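Local structure of Abbfa_003403 (4ZXH) at residues I1163-P1168 with L1278-L1283. The protein is a four-domain nonribosomal peptide synthetase, with condensation, adenylation, peptidyl carrier and thioesterase domains, that probably assembles and releases a small peptide product. Numbering follows the deposited sequence.
Sequences IDTRAP and LGWDQL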
loop_
_atom_site.group_PDB
_atom_site.type_symbol
_atom_site.label_atom_id
_atom_site.label_comp_id
_atom_site.label_asym_id
_atom_site.label_seq_id
_atom_site.Cartn_x
_atom_site.Cartn_y
_atom_site.Cartn_z
ATOM N N ILE A 1163 -0.127 -34.420 -36.561
ATOM C CA ILE A 1163 1.079 -33.635 -36.736
ATOM C C ILE A 1163 2.303 -34.452 -36.305
ATOM O O ILE A 1163 2.487 -34.747 -35.123
ATOM C CB ILE A 1163 0.984 -32.317 -35.967
ATOM C CG1 ILE A 1163 -0.348 -31.633 -36.304
ATOM C CG2 ILE A 1163 2.130 -31.414 -36.346
ATOM C CD1 ILE A 1163 -0.665 -30.449 -35.450
ATOM N N ASP A 1164 3.106 -34.835 -37.301
ATOM C CA ASP A 1164 4.288 -35.673 -37.129
ATOM C C ASP A 1164 4.071 -36.872 -36.186
ATOM O O ASP A 1164 4.890 -37.175 -35.326
ATOM C CB ASP A 1164 5.461 -34.828 -36.649
ATOM C CG ASP A 1164 6.801 -35.388 -37.108
ATOM O OD1 ASP A 1164 6.984 -35.598 -38.334
ATOM O OD2 ASP A 1164 7.660 -35.651 -36.234
ATOM N N THR A 1165 2.951 -37.550 -36.373
ATOM C CA THR A 1165 2.601 -38.728 -35.594
ATOM C C THR A 1165 3.261 -39.970 -36.140
ATOM O O THR A 1165 2.990 -40.364 -37.275
ATOM C CB THR A 1165 1.078 -38.946 -35.611
ATOM O OG1 THR A 1165 0.449 -37.791 -35.077
ATOM C CG2 THR A 1165 0.674 -40.156 -34.809
ATOM N N ARG A 1166 4.117 -40.602 -35.348
ATOM C CA ARG A 1166 4.689 -41.878 -35.779
ATOM C C ARG A 1166 3.606 -42.952 -35.745
ATOM O O ARG A 1166 2.833 -43.043 -34.805
ATOM C CB ARG A 1166 5.898 -42.184 -34.923
ATOM C CG ARG A 1166 6.791 -40.971 -35.065
ATOM C CD ARG A 1166 7.784 -40.742 -34.005
ATOM N NE ARG A 1166 8.587 -39.599 -34.398
ATOM C CZ ARG A 1166 9.404 -38.949 -33.585
ATOM N NH1 ARG A 1166 9.515 -39.343 -32.332
ATOM N NH2 ARG A 1166 10.116 -37.925 -34.032
ATOM N N ALA A 1167 3.479 -43.679 -36.842
ATOM C CA ALA A 1167 2.401 -44.637 -36.980
ATOM C C ALA A 1167 2.594 -45.713 -35.928
ATOM O O ALA A 1167 3.735 -46.071 -35.616
ATOM C CB ALA A 1167 2.380 -45.240 -38.394
ATOM N N PRO A 1168 1.483 -46.211 -35.360
ATOM C CA PRO A 1168 1.511 -47.276 -34.347
ATOM C C PRO A 1168 1.852 -48.641 -34.953
ATOM O O PRO A 1168 0.987 -49.498 -35.114
ATOM C CB PRO A 1168 0.091 -47.255 -33.786
ATOM C CG PRO A 1168 -0.743 -46.761 -34.903
ATOM C CD PRO A 1168 0.107 -45.768 -35.655
ATOM N N LEU A 1278 6.253 -41.593 -41.932
ATOM C CA LEU A 1278 6.315 -42.025 -40.538
ATOM C C LEU A 1278 5.703 -43.424 -40.331
ATOM O O LEU A 1278 5.321 -43.785 -39.215
ATOM C CB LEU A 1278 5.615 -40.997 -39.632
ATOM C CG LEU A 1278 6.055 -39.557 -39.880
ATOM C CD1 LEU A 1278 5.410 -38.601 -38.896
ATOM C CD2 LEU A 1278 7.558 -39.449 -39.820
ATOM N N GLY A 1279 5.622 -44.212 -41.401
ATOM C CA GLY A 1279 5.105 -45.560 -41.297
ATOM C C GLY A 1279 3.623 -45.709 -41.609
ATOM O O GLY A 1279 3.117 -46.826 -41.634
ATOM N N TRP A 1280 2.916 -44.613 -41.875
ATOM C CA TRP A 1280 1.461 -44.704 -42.068
ATOM C C TRP A 1280 1.064 -45.413 -43.350
ATOM O O TRP A 1280 -0.071 -45.879 -43.483
ATOM C CB TRP A 1280 0.811 -43.311 -42.030
ATOM C CG TRP A 1280 0.648 -42.824 -40.634
ATOM C CD1 TRP A 1280 1.478 -41.981 -39.966
ATOM C CD2 TRP A 1280 -0.380 -43.198 -39.706
ATOM N NE1 TRP A 1280 1.018 -41.775 -38.688
ATOM C CE2 TRP A 1280 -0.121 -42.515 -38.498
ATOM C CE3 TRP A 1280 -1.508 -44.024 -39.784
ATOM C CZ2 TRP A 1280 -0.939 -42.645 -37.364
ATOM C CZ3 TRP A 1280 -2.331 -44.147 -38.652
ATOM C CH2 TRP A 1280 -2.038 -43.458 -37.466
ATOM N N ASP A 1281 1.994 -45.500 -44.293
ATOM C CA ASP A 1281 1.747 -46.246 -45.517
ATOM C C ASP A 1281 1.413 -47.719 -45.248
ATOM O O ASP A 1281 0.967 -48.421 -46.148
ATOM C CB ASP A 1281 2.953 -46.152 -46.472
ATOM C CG ASP A 1281 4.269 -46.576 -45.825
ATOM O OD1 ASP A 1281 4.498 -46.245 -44.642
ATOM O OD2 ASP A 1281 5.074 -47.260 -46.496
ATOM N N GLN A 1282 1.628 -48.194 -44.020
ATOM C CA GLN A 1282 1.359 -49.597 -43.712
ATOM C C GLN A 1282 -0.007 -49.761 -43.053
ATOM O O GLN A 1282 -0.434 -50.876 -42.759
ATOM C CB GLN A 1282 2.435 -50.180 -42.797
ATOM C CG GLN A 1282 3.872 -49.948 -43.235
ATOM C CD GLN A 1282 4.866 -50.710 -42.368
ATOM O OE1 GLN A 1282 4.480 -51.429 -41.448
ATOM N NE2 GLN A 1282 6.152 -50.518 -42.630
ATOM N N LEU A 1283 -0.688 -48.644 -42.822
ATOM C CA LEU A 1283 -1.984 -48.655 -42.158
ATOM C C LEU A 1283 -3.058 -48.029 -43.021
ATOM O O LEU A 1283 -4.207 -48.463 -43.002
ATOM C CB LEU A 1283 -1.920 -47.905 -40.827
ATOM C CG LEU A 1283 -1.079 -48.540 -39.733
ATOM C CD1 LEU A 1283 -1.182 -47.719 -38.466
ATOM C CD2 LEU A 1283 -1.529 -49.974 -39.502
#
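Leu1278 O is gripped by two N-H donors: Ala1167 N, which reaches it in the carbonyl plane at 3.0 Å along a nearly straight line (166° at the hydrogen), and Asn1172 ND2, which also bonds Ala1167 O. A second bond ties the segments in the opposite direction, from indole to backbone: Trp1280 NE1 donates to Thr1165 O at 2.8 Å. The acceptor lies close to the ring plane, but the donor stands above the carbonyl plane. The indole is thus fixed at its N-H edge while one face receives residues 1167-1168. Ala1167 CB sits 3.5 Å from the centroid of the five-membered ring, almost on its normal, and Pro1168 CD lies over the six-membered ring, 3.6 Å from Trp1280 CH2, in two CH-pi contacts. Leu1283 CD1 packs against the same proline at CG and CD. Leu1278, with CG anti to its carbonyl carbon, lays CD1 against Thr1165 O and Asp1164 OD1. That carboxylate is held elsewhere, OD1 by Ala1267 N and OD2 by His1297 ND1, consistent with the acid of a Cys1137-His1297-Asp1164 triad in this thioesterase domain of alpha/beta-hydrolase type. Thr1165 OG1 bonds Cys1137 O. The buried contact joins the loop leaving strand 1157-1163 to the loop between the neighbouring parallel strands 1262-1267 and 1288-1293, with Trp1280 meeting Leu1264 of strand 1262-1267 and, edge-to-face, Tyr1144 of helix 1138-1152.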